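Local coordinates for protein endoglucanase (Clostridium thermocellum, PDB 2E0P) that probably hydrolyses beta-1,4-glucan chains such as cellulose and xyloglucan, this chain being the glycoside hydrolase family 44 part of a larger modular enzyme, at residues A40-G45 / L388-G393; G44-T49 / D184-L189; D281-P286 / A356-D361. One frame throughout, in Å; residues are numbered along the deposited sequence.

Contact 1: A40-G45 / L388-G393. With BGC (beta-D-glucopyranose), chain B.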
loop_
_atom_site.group_PDB
_atom_site.type_symbol
_atom_site.label_atom_id
_atom_site.label_comp_id
_atom_site.label_asym_id
_atom_site.label_seq_id
_atom_site.Cartn_x
_atom_site.Cartn_y
_atom_site.Cartn_z
ATOM N N ALA A 40 2.336 -0.398 9.092
ATOM C CA ALA A 40 1.637 -1.550 8.536
ATOM C C ALA A 40 2.675 -2.380 7.806
ATOM O O ALA A 40 3.630 -1.834 7.249
ATOM C CB ALA A 40 0.540 -1.106 7.560
ATOM N N LYS A 41 2.510 -3.698 7.851
ATOM C CA LYS A 41 3.405 -4.617 7.160
ATOM C C LYS A 41 2.574 -5.603 6.351
ATOM O O LYS A 41 1.648 -6.231 6.871
ATOM C CB LYS A 41 4.290 -5.403 8.147
ATOM C CG LYS A 41 5.477 -4.626 8.720
ATOM C CD LYS A 41 6.427 -4.073 7.643
ATOM C CE LYS A 41 7.002 -5.158 6.714
ATOM N NZ LYS A 41 7.847 -6.159 7.430
ATOM N N ARG A 42 2.910 -5.725 5.072
ATOM C CA ARG A 42 2.212 -6.648 4.184
ATOM C C ARG A 42 3.105 -7.790 3.753
ATOM O O ARG A 42 4.230 -7.571 3.292
ATOM C CB ARG A 42 1.730 -5.917 2.921
ATOM C CG ARG A 42 1.290 -6.843 1.767
ATOM C CD ARG A 42 0.646 -6.005 0.643
ATOM N NE ARG A 42 0.093 -6.773 -0.478
ATOM C CZ ARG A 42 0.754 -7.113 -1.585
ATOM N NH1 ARG A 42 2.027 -6.778 -1.748
ATOM N NH2 ARG A 42 0.114 -7.734 -2.577
ATOM N N PHE A 43 2.594 -9.007 3.922
ATOM C CA PHE A 43 3.263 -10.230 3.485
ATOM C C PHE A 43 2.515 -10.489 2.181
ATOM O O PHE A 43 1.386 -10.996 2.199
ATOM C CB PHE A 43 2.998 -11.373 4.475
ATOM C CG PHE A 43 3.467 -12.727 3.988
ATOM C CD1 PHE A 43 4.825 -12.999 3.839
ATOM C CD2 PHE A 43 2.543 -13.723 3.673
ATOM C CE1 PHE A 43 5.262 -14.259 3.378
ATOM C CE2 PHE A 43 2.964 -14.980 3.214
ATOM C CZ PHE A 43 4.328 -15.248 3.067
ATOM N N GLY A 44 3.133 -10.116 1.062
ATOM C CA GLY A 44 2.471 -10.272 -0.218
ATOM C C GLY A 44 3.430 -10.271 -1.384
ATOM O O GLY A 44 4.636 -10.381 -1.202
ATOM N N GLY A 45 2.889 -10.143 -2.592
ATOM C CA GLY A 45 3.743 -10.157 -3.756
ATOM C C GLY A 45 3.793 -11.524 -4.408
ATOM O O GLY A 45 3.199 -12.493 -3.922
ATOM N N LEU A 388 -5.003 2.005 3.936
ATOM C CA LEU A 388 -3.738 1.343 4.194
ATOM C C LEU A 388 -2.876 1.429 2.950
ATOM O O LEU A 388 -3.386 1.407 1.825
ATOM C CB LEU A 388 -4.003 -0.129 4.573
ATOM C CG LEU A 388 -2.777 -1.017 4.845
ATOM C CD1 LEU A 388 -3.142 -2.092 5.865
ATOM C CD2 LEU A 388 -2.271 -1.653 3.536
ATOM N N ALA A 389 -1.573 1.575 3.139
ATOM C CA ALA A 389 -0.681 1.613 1.990
ATOM C C ALA A 389 0.635 0.999 2.395
ATOM O O ALA A 389 1.083 1.165 3.533
ATOM C CB ALA A 389 -0.475 3.046 1.501
ATOM N N THR A 390 1.241 0.271 1.467
ATOM C CA THR A 390 2.517 -0.380 1.727
ATOM C C THR A 390 3.459 -0.233 0.538
ATOM O O THR A 390 3.220 -0.753 -0.551
ATOM C CB THR A 390 2.332 -1.892 2.105
ATOM O OG1 THR A 390 1.335 -2.495 1.269
ATOM C CG2 THR A 390 1.883 -2.024 3.571
ATOM N N PHE A 391 4.532 0.514 0.759
ATOM C CA PHE A 391 5.534 0.745 -0.263
ATOM C C PHE A 391 6.214 -0.576 -0.644
ATOM O O PHE A 391 6.397 -1.452 0.216
ATOM C CB PHE A 391 6.579 1.723 0.301
ATOM C CG PHE A 391 7.812 1.862 -0.544
ATOM C CD1 PHE A 391 7.770 2.550 -1.755
ATOM C CD2 PHE A 391 9.024 1.324 -0.119
ATOM C CE1 PHE A 391 8.919 2.699 -2.527
ATOM C CE2 PHE A 391 10.183 1.472 -0.894
ATOM C CZ PHE A 391 10.122 2.162 -2.096
ATOM N N TRP A 392 6.556 -0.732 -1.924
ATOM C CA TRP A 392 7.287 -1.916 -2.368
ATOM C C TRP A 392 8.681 -1.451 -2.782
ATOM O O TRP A 392 8.843 -0.700 -3.754
ATOM C CB TRP A 392 6.607 -2.612 -3.553
ATOM C CG TRP A 392 7.334 -3.882 -3.957
ATOM C CD1 TRP A 392 8.444 -3.986 -4.749
ATOM C CD2 TRP A 392 7.042 -5.207 -3.498
ATOM N NE1 TRP A 392 8.864 -5.303 -4.810
ATOM C CE2 TRP A 392 8.019 -6.069 -4.047
ATOM C CE3 TRP A 392 6.043 -5.752 -2.674
ATOM C CZ2 TRP A 392 8.030 -7.451 -3.795
ATOM C CZ3 TRP A 392 6.051 -7.122 -2.425
ATOM C CH2 TRP A 392 7.040 -7.956 -2.984
ATOM N N GLY A 393 9.687 -1.899 -2.037
ATOM C CA GLY A 393 11.056 -1.505 -2.322
ATOM C C GLY A 393 11.925 -1.839 -1.126
ATOM O O GLY A 393 11.399 -1.970 -0.015
HETATM C C2 BGC B . 4.412 -7.255 -7.159
HETATM C C3 BGC B . 5.735 -7.997 -6.915
HETATM C C4 BGC B . 6.839 -7.396 -7.790
HETATM C C5 BGC B . 6.695 -5.893 -7.704
HETATM C C6 BGC B . 7.814 -5.281 -8.549
HETATM C C1 BGC B . 4.422 -6.516 -8.498
HETATM O O1 BGC B . 4.590 -7.264 -9.708
HETATM O O2 BGC B . 3.237 -8.058 -7.006
HETATM O O3 BGC B . 5.644 -9.422 -6.945
HETATM O O4 BGC B . 8.208 -7.745 -7.492
HETATM O O5 BGC B . 5.442 -5.511 -8.317
HETATM O O6 BGC B . 7.864 -3.864 -8.363
#
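Arg42 and Thr390 face each other across the inside of the barrel, their CA atoms 6.7 Å apart. The arginine leaves its strand with CG anti to the backbone N (chi1 166°) and stays extended as far as NE. Its aliphatic part therefore runs past Thr390 at about a right angle. Arg42 CD lies 3.6 Å from Thr390 OG1, and Arg42 CB sits 3.9 Å from Thr390 CG2. The threonine hydroxyl is held elsewhere, by Thr358 O on the strand next to its own, so toward Arg42 it offers only van der Waals contact. One layer deeper, Ala40 CB touches Leu388 CD1 at 4.2 Å.

Strands 41-43 and 388-391 belong to the eight-stranded parallel barrel of the (beta/alpha)8 TIM fold. They are not neighbours: strand 26-30 lies between them. Ala40 and Arg42 from the one strand region, and Leu388 and Thr390 from the other, point into the interior. The arginine head forms a salt bridge with Glu359 OE2 and a hydrogen bond with Asn31 OD1, both through NH1. These bonds probably fix how the guanidinium is turned. Gly44 CA covers one face of it, 3.8 Å above the plane.

Trp392 closes the contact at the sugar end. Its chi1 of -177° turns the indole away from its own backbone N, and the ring reaches back toward 40-45. The six-membered end arrives first: Trp392 CZ3 is 3.8 Å from Gly44 O, which lies in plane at the ring edge. Trp392 CZ3 is also 4.0 Å from Gly45 CA. The guanidinium and indole planes are 70° apart, so the two groups do not stack. The chain B glucose lies over one face of the Trp392 indole, its C5 3.7 Å above the ring plane and offset toward the rim.

Contact 2: G44-T49 / D184-L189. With BGC (beta-D-glucopyranose), chain B; BGC (beta-D-glucopyranose), chain C; BGC (beta-D-glucopyranose), chain D.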
loop_
_atom_site.group_PDB
_atom_site.type_symbol
_atom_site.label_atom_id
_atom_site.label_comp_id
_atom_site.label_asym_id
_atom_site.label_seq_id
_atom_site.Cartn_x
_atom_site.Cartn_y
_atom_site.Cartn_z
ATOM N N GLY A 44 3.133 -10.116 1.062
ATOM C CA GLY A 44 2.471 -10.272 -0.218
ATOM C C GLY A 44 3.430 -10.271 -1.384
ATOM O O GLY A 44 4.636 -10.381 -1.202
ATOM N N GLY A 45 2.889 -10.143 -2.592
ATOM C CA GLY A 45 3.743 -10.157 -3.756
ATOM C C GLY A 45 3.793 -11.524 -4.408
ATOM O O GLY A 45 3.199 -12.493 -3.922
ATOM N N ASN A 46 4.542 -11.608 -5.498
ATOM C CA ASN A 46 4.617 -12.835 -6.276
ATOM C C ASN A 46 4.884 -14.124 -5.523
ATOM O O ASN A 46 4.228 -15.132 -5.780
ATOM C CB ASN A 46 5.650 -12.672 -7.400
ATOM C CG ASN A 46 5.216 -11.650 -8.439
ATOM O OD1 ASN A 46 4.063 -11.216 -8.447
ATOM N ND2 ASN A 46 6.135 -11.269 -9.324
ATOM N N ARG A 47 5.826 -14.096 -4.589
ATOM C CA ARG A 47 6.175 -15.302 -3.849
ATOM C C ARG A 47 5.078 -15.867 -2.955
ATOM O O ARG A 47 5.137 -17.039 -2.580
ATOM C CB ARG A 47 7.427 -15.054 -2.996
ATOM C CG ARG A 47 8.737 -15.339 -3.724
ATOM C CD ARG A 47 8.988 -16.838 -3.826
ATOM N NE ARG A 47 10.309 -17.116 -4.397
ATOM C CZ ARG A 47 10.908 -18.303 -4.351
ATOM N NH1 ARG A 47 10.312 -19.333 -3.762
ATOM N NH2 ARG A 47 12.108 -18.458 -4.892
ATOM N N THR A 48 4.085 -15.054 -2.620
ATOM C CA THR A 48 3.037 -15.522 -1.728
ATOM C C THR A 48 1.922 -16.338 -2.379
ATOM O O THR A 48 1.191 -17.033 -1.689
ATOM C CB THR A 48 2.428 -14.342 -0.916
ATOM O OG1 THR A 48 1.709 -13.460 -1.789
ATOM C CG2 THR A 48 3.541 -13.554 -0.210
ATOM N N THR A 49 1.802 -16.285 -3.701
ATOM C CA THR A 49 0.743 -17.030 -4.383
ATOM C C THR A 49 0.845 -18.541 -4.177
ATOM O O THR A 49 -0.169 -19.211 -3.924
ATOM C CB THR A 49 0.760 -16.704 -5.894
ATOM O OG1 THR A 49 0.446 -15.317 -6.062
ATOM C CG2 THR A 49 -0.244 -17.559 -6.668
ATOM N N ASP A 184 -4.882 -13.501 -2.306
ATOM C CA ASP A 184 -3.761 -13.714 -3.200
ATOM C C ASP A 184 -3.111 -12.408 -3.674
ATOM O O ASP A 184 -3.133 -11.390 -2.962
ATOM C CB ASP A 184 -4.222 -14.607 -4.379
ATOM C CG ASP A 184 -3.104 -15.482 -4.949
ATOM O OD1 ASP A 184 -2.203 -14.937 -5.619
ATOM O OD2 ASP A 184 -3.126 -16.720 -4.729
ATOM N N ASN A 185 -2.536 -12.448 -4.869
ATOM C CA ASN A 185 -1.783 -11.324 -5.419
ATOM C C ASN A 185 -1.902 -11.258 -6.938
ATOM O O ASN A 185 -1.721 -12.263 -7.617
ATOM C CB ASN A 185 -0.301 -11.526 -5.052
ATOM C CG ASN A 185 0.608 -10.428 -5.587
ATOM O OD1 ASN A 185 1.408 -10.629 -6.530
ATOM N ND2 ASN A 185 0.506 -9.262 -4.989
ATOM N N GLU A 186 -2.216 -10.074 -7.460
ATOM C CA GLU A 186 -2.273 -9.854 -8.909
ATOM C C GLU A 186 -2.849 -11.002 -9.727
ATOM O O GLU A 186 -2.171 -11.590 -10.578
ATOM C CB GLU A 186 -0.862 -9.499 -9.396
ATOM C CG GLU A 186 -0.319 -8.270 -8.648
ATOM C CD GLU A 186 1.000 -7.731 -9.184
ATOM O OE1 GLU A 186 1.698 -8.433 -9.954
ATOM O OE2 GLU A 186 1.344 -6.582 -8.813
ATOM N N PRO A 187 -4.129 -11.310 -9.506
ATOM C CA PRO A 187 -4.791 -12.400 -10.227
ATOM C C PRO A 187 -4.759 -12.290 -11.745
ATOM O O PRO A 187 -4.660 -13.307 -12.432
ATOM C CB PRO A 187 -6.214 -12.386 -9.652
ATOM C CG PRO A 187 -6.397 -10.932 -9.218
ATOM C CD PRO A 187 -5.064 -10.630 -8.592
ATOM N N ALA A 188 -4.816 -11.075 -12.283
ATOM C CA ALA A 188 -4.799 -10.943 -13.738
ATOM C C ALA A 188 -3.419 -11.282 -14.302
ATOM O O ALA A 188 -3.247 -11.425 -15.526
ATOM C CB ALA A 188 -5.220 -9.549 -14.158
ATOM N N LEU A 189 -2.429 -11.401 -13.422
ATOM C CA LEU A 189 -1.096 -11.796 -13.863
ATOM C C LEU A 189 -0.760 -13.238 -13.453
ATOM O O LEU A 189 0.364 -13.677 -13.645
ATOM C CB LEU A 189 -0.007 -10.843 -13.330
ATOM C CG LEU A 189 -0.051 -9.414 -13.881
ATOM C CD1 LEU A 189 1.207 -8.656 -13.458
ATOM C CD2 LEU A 189 -0.148 -9.465 -15.404
HETATM C C2 BGC B . 4.412 -7.255 -7.159
HETATM C C3 BGC B . 5.735 -7.997 -6.915
HETATM C C4 BGC B . 6.839 -7.396 -7.790
HETATM C C5 BGC B . 6.695 -5.893 -7.704
HETATM C C6 BGC B . 7.814 -5.281 -8.549
HETATM C C1 BGC B . 4.422 -6.516 -8.498
HETATM O O1 BGC B . 4.590 -7.264 -9.708
HETATM O O2 BGC B . 3.237 -8.058 -7.006
HETATM O O3 BGC B . 5.644 -9.422 -6.945
HETATM O O4 BGC B . 8.208 -7.745 -7.492
HETATM O O5 BGC B . 5.442 -5.511 -8.317
HETATM O O6 BGC B . 7.864 -3.864 -8.363
HETATM C C2 BGC C . 10.269 -8.910 -7.874
HETATM C C3 BGC C . 10.872 -10.307 -8.026
HETATM C C4 BGC C . 10.747 -11.090 -6.718
HETATM C C5 BGC C . 9.269 -11.088 -6.351
HETATM C C6 BGC C . 9.093 -11.851 -5.036
HETATM C C1 BGC C . 8.787 -9.061 -7.513
HETATM O O2 BGC C . 10.398 -8.184 -9.099
HETATM O O3 BGC C . 12.241 -10.201 -8.425
HETATM O O4 BGC C . 11.200 -12.441 -6.913
HETATM O O5 BGC C . 8.653 -9.788 -6.279
HETATM O O6 BGC C . 7.710 -11.862 -4.673
HETATM C C2 BGC D . 12.473 -14.409 -6.470
HETATM C C3 BGC D . 13.627 -14.999 -5.656
HETATM C C4 BGC D . 14.892 -14.183 -5.943
HETATM C C5 BGC D . 14.630 -12.708 -5.672
HETATM C C6 BGC D . 15.835 -11.868 -6.104
HETATM C C1 BGC D . 12.295 -12.930 -6.122
HETATM O O2 BGC D . 11.257 -15.088 -6.142
HETATM O O3 BGC D . 13.793 -16.374 -6.013
HETATM O O4 BGC D . 16.079 -14.568 -5.228
HETATM O O5 BGC D . 13.510 -12.231 -6.436
HETATM O O6 BGC D . 16.076 -12.024 -7.504
HETATM O O HOH W 1 -0.418 -10.353 -1.964
HETATM O O HOH W 2 2.331 -11.100 -10.464
HETATM O O HOH W 3 1.497 -13.377 -7.621
#
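The two loops come closest at Gly45 and Asn185, whose CA atoms are 5.9 Å apart, and at Thr49 and Asp184; residues 46-49 have helical backbone angles, while 187-189 form a short 3-10 segment. Thr49 OG1 donates to Asp184 OD1 over 2.7 Å. The hydroxyl meets that oxygen on its syn side, 22° out of the carboxylate plane. A water donates in turn to Thr49 OG1, its O 2.7 Å away. Asn185 N donates to Asp184 OD1 from the anti side at 2.6 Å. Trp190 NE1 also binds that oxygen, and Asp184 OD2 accepts hydrogen bonds from Ala111 N and Ala112 N. So many donors probably favour the charged carboxylate. Within 44-49, Gly45 O accepts from both Thr48 N and Thr48 OG1, which ties the turn together. Asn185 points its amide group at Gly45.

Both loops follow barrel strands, 41-43 and 180-183, at the C-terminal mouth where TIM-barrel glycosidases bind their substrate. Three glucose units lie along segment 44-49. Asn46 N donates to O3 of the chain B glucose at 2.8 Å. Arg47 N donates to O6 of the chain C glucose. The Arg47 side chain bends at chi2 (-76°) and grips the chain D glucose with two N-H groups: NE reaches O2 at 2.8 Å, in plane at the guanidinium edge, and NH2 reaches O3 at 2.9 Å. Asp69 forms a salt bridge with NH1 of this arginine. The Asn46 amide is held by Asp63 through ND2.

From the other loop, Glu186 extends beyond CG toward the chain B sugar, and the glucose O1 donates to Glu186 OE1 at 3.1 Å.

Contact 3: D281-P286 / A356-D361. With BGC (beta-D-glucopyranose), chain B.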
loop_
_atom_site.group_PDB
_atom_site.type_symbol
_atom_site.label_atom_id
_atom_site.label_comp_id
_atom_site.label_asym_id
_atom_site.label_seq_id
_atom_site.Cartn_x
_atom_site.Cartn_y
_atom_site.Cartn_z
ATOM N N ASP A 281 -8.354 -3.317 -2.825
ATOM C CA ASP A 281 -6.898 -3.359 -2.824
ATOM C C ASP A 281 -6.303 -3.340 -4.226
ATOM O O ASP A 281 -6.592 -4.224 -5.031
ATOM C CB ASP A 281 -6.545 -4.650 -2.060
ATOM C CG ASP A 281 -5.063 -4.980 -2.032
ATOM O OD1 ASP A 281 -4.266 -4.411 -2.810
ATOM O OD2 ASP A 281 -4.697 -5.865 -1.212
ATOM N N VAL A 282 -5.490 -2.323 -4.520
ATOM C CA VAL A 282 -4.838 -2.226 -5.832
ATOM C C VAL A 282 -3.357 -1.862 -5.699
ATOM O O VAL A 282 -2.913 -1.359 -4.662
ATOM C CB VAL A 282 -5.502 -1.156 -6.751
ATOM C CG1 VAL A 282 -6.960 -1.518 -6.986
ATOM C CG2 VAL A 282 -5.383 0.259 -6.141
ATOM N N HIS A 283 -2.602 -2.137 -6.756
ATOM C CA HIS A 283 -1.184 -1.796 -6.814
ATOM C C HIS A 283 -1.086 -0.632 -7.809
ATOM O O HIS A 283 -1.727 -0.656 -8.863
ATOM C CB HIS A 283 -0.357 -2.968 -7.342
ATOM C CG HIS A 283 -0.371 -4.183 -6.460
ATOM N ND1 HIS A 283 -0.919 -4.198 -5.192
ATOM C CD2 HIS A 283 0.118 -5.425 -6.674
ATOM C CE1 HIS A 283 -0.764 -5.403 -4.664
ATOM N NE2 HIS A 283 -0.137 -6.164 -5.543
ATOM N N TRP A 284 -0.278 0.371 -7.482
ATOM C CA TRP A 284 -0.127 1.528 -8.349
ATOM C C TRP A 284 1.331 1.919 -8.537
ATOM O O TRP A 284 1.916 2.604 -7.694
ATOM C CB TRP A 284 -0.912 2.724 -7.773
ATOM C CG TRP A 284 -0.845 3.999 -8.605
ATOM C CD1 TRP A 284 -0.053 5.091 -8.372
ATOM C CD2 TRP A 284 -1.610 4.306 -9.782
ATOM N NE1 TRP A 284 -0.281 6.061 -9.328
ATOM C CE2 TRP A 284 -1.229 5.607 -10.205
ATOM C CE3 TRP A 284 -2.582 3.613 -10.517
ATOM C CZ2 TRP A 284 -1.788 6.226 -11.331
ATOM C CZ3 TRP A 284 -3.141 4.235 -11.644
ATOM C CH2 TRP A 284 -2.738 5.528 -12.035
ATOM N N TYR A 285 1.924 1.446 -9.623
ATOM C CA TYR A 285 3.297 1.822 -9.958
ATOM C C TYR A 285 3.092 2.866 -11.039
ATOM O O TYR A 285 2.608 2.555 -12.124
ATOM C CB TYR A 285 4.060 0.617 -10.498
ATOM C CG TYR A 285 4.405 -0.374 -9.413
ATOM C CD1 TYR A 285 5.469 -0.130 -8.546
ATOM C CD2 TYR A 285 3.680 -1.554 -9.257
ATOM C CE1 TYR A 285 5.810 -1.040 -7.550
ATOM C CE2 TYR A 285 4.017 -2.482 -8.258
ATOM C CZ TYR A 285 5.085 -2.214 -7.416
ATOM O OH TYR A 285 5.475 -3.134 -6.461
ATOM N N PRO A 286 3.429 4.131 -10.748
ATOM C CA PRO A 286 3.248 5.208 -11.725
ATOM C C PRO A 286 3.773 4.892 -13.122
ATOM O O PRO A 286 4.881 4.378 -13.268
ATOM C CB PRO A 286 4.025 6.378 -11.114
ATOM C CG PRO A 286 3.986 6.121 -9.673
ATOM C CD PRO A 286 4.102 4.624 -9.529
ATOM N N ALA A 356 -7.091 0.602 -0.326
ATOM C CA ALA A 356 -5.687 0.419 0.032
ATOM C C ALA A 356 -4.816 0.311 -1.211
ATOM O O ALA A 356 -5.245 -0.253 -2.227
ATOM C CB ALA A 356 -5.516 -0.837 0.894
ATOM N N ILE A 357 -3.609 0.878 -1.135
ATOM C CA ILE A 357 -2.643 0.811 -2.236
ATOM C C ILE A 357 -1.556 -0.060 -1.627
ATOM O O ILE A 357 -0.666 0.428 -0.924
ATOM C CB ILE A 357 -2.062 2.195 -2.587
ATOM C CG1 ILE A 357 -3.197 3.208 -2.772
ATOM C CG2 ILE A 357 -1.208 2.084 -3.854
ATOM C CD1 ILE A 357 -4.231 2.815 -3.848
ATOM N N THR A 358 -1.644 -1.362 -1.886
ATOM C CA THR A 358 -0.723 -2.300 -1.262
ATOM C C THR A 358 0.656 -2.473 -1.873
ATOM O O THR A 358 1.492 -3.188 -1.323
ATOM C CB THR A 358 -1.392 -3.662 -1.077
ATOM O OG1 THR A 358 -1.828 -4.151 -2.344
ATOM C CG2 THR A 358 -2.580 -3.535 -0.133
ATOM N N GLU A 359 0.875 -1.860 -3.029
ATOM C CA GLU A 359 2.203 -1.824 -3.647
ATOM C C GLU A 359 2.267 -0.534 -4.456
ATOM O O GLU A 359 1.302 -0.177 -5.136
ATOM C CB GLU A 359 2.464 -3.006 -4.593
ATOM C CG GLU A 359 2.804 -4.317 -3.889
ATOM C CD GLU A 359 3.143 -5.426 -4.868
ATOM O OE1 GLU A 359 3.701 -5.110 -5.939
ATOM O OE2 GLU A 359 2.867 -6.609 -4.560
ATOM N N TYR A 360 3.396 0.168 -4.361
ATOM C CA TYR A 360 3.629 1.389 -5.132
ATOM C C TYR A 360 5.092 1.762 -4.950
ATOM O O TYR A 360 5.750 1.302 -4.005
ATOM C CB TYR A 360 2.721 2.543 -4.673
ATOM C CG TYR A 360 3.040 3.074 -3.290
ATOM C CD1 TYR A 360 3.980 4.094 -3.122
ATOM C CD2 TYR A 360 2.436 2.532 -2.153
ATOM C CE1 TYR A 360 4.323 4.554 -1.853
ATOM C CE2 TYR A 360 2.763 2.992 -0.866
ATOM C CZ TYR A 360 3.715 4.002 -0.731
ATOM O OH TYR A 360 4.088 4.449 0.521
ATOM N N ASP A 361 5.602 2.569 -5.874
ATOM C CA ASP A 361 6.990 3.029 -5.826
ATOM C C ASP A 361 7.101 4.139 -6.864
ATOM O O ASP A 361 6.855 3.910 -8.045
ATOM C CB ASP A 361 7.940 1.861 -6.159
ATOM C CG ASP A 361 9.408 2.281 -6.257
ATOM O OD1 ASP A 361 9.779 3.374 -5.785
ATOM O OD2 ASP A 361 10.202 1.484 -6.804
HETATM C C2 BGC B . 4.412 -7.255 -7.159
HETATM C C3 BGC B . 5.735 -7.997 -6.915
HETATM C C4 BGC B . 6.839 -7.396 -7.790
HETATM C C5 BGC B . 6.695 -5.893 -7.704
HETATM C C6 BGC B . 7.814 -5.281 -8.549
HETATM C C1 BGC B . 4.422 -6.516 -8.498
HETATM O O1 BGC B . 4.590 -7.264 -9.708
HETATM O O2 BGC B . 3.237 -8.058 -7.006
HETATM O O3 BGC B . 5.644 -9.422 -6.945
HETATM O O4 BGC B . 8.208 -7.745 -7.492
HETATM O O5 BGC B . 5.442 -5.511 -8.317
HETATM O O6 BGC B . 7.864 -3.864 -8.363
#
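Backbone hydrogen bonds join the neighbouring parallel strands 281-284 and 356-358. Val282 N donates to Ala356 O, and Thr358 N to Val282 O, each at 3.1 Å. At the corner the chain turns at Glu359, Trp284 N donates a hydrogen bond to Glu359 O at 2.9 Å.

Apolar contacts lie on the barrel's outer side. Val282 CG2 meets Ile357 CD1 at 3.6 Å, and Trp284 CB rests against Ile357 CG2.

On the inner side, Glu359 packs over the face of the His283 ring. Glu359 CB is 3.7 Å from the centroid of the His283 ring, a CH-pi contact, and the carboxylate stacks at 22° to the imidazole. Tyr285 OH donates to Glu359 OE1 at 2.7 Å, on the anti side, with ring and carboxylate planes 71° apart. Tyr285 has CG anti to the carbonyl carbon (chi1 -73°), and this swings the ring toward Glu359.

The sugar meets the same groups. O2 of the chain B glucose donates to Glu359 OE2 at 2.9 Å. O6 of the chain B glucose donates a weak hydrogen bond to Tyr285 OH. A carboxylate at the C-terminal end of a barrel strand, beside bound sugar, is characteristic of the substrate site of TIM-barrel glycosidases.

All three contacts are buried, but they hold different parts of one barrel. Contact 3 is the true sheet pairing, built on backbone bonds. Contact 1 spans the interior between strands that are not neighbours and rests on side-chain packing. Contact 2 lies farther from the chain centre and joins two loops largely through polar groups, with one firm side-chain hydrogen bond between them and waters nearby. Contacts 1 and 2 share Gly44 and Gly45. Contacts 1 and 3 meet through the adjacent strands 388-391 and 354-360. The chain B glucose touches all three: an aromatic face comes from contact 1, and polar groups come from contacts 2 and 3. Glu186 and Glu359 approach it from different contacts.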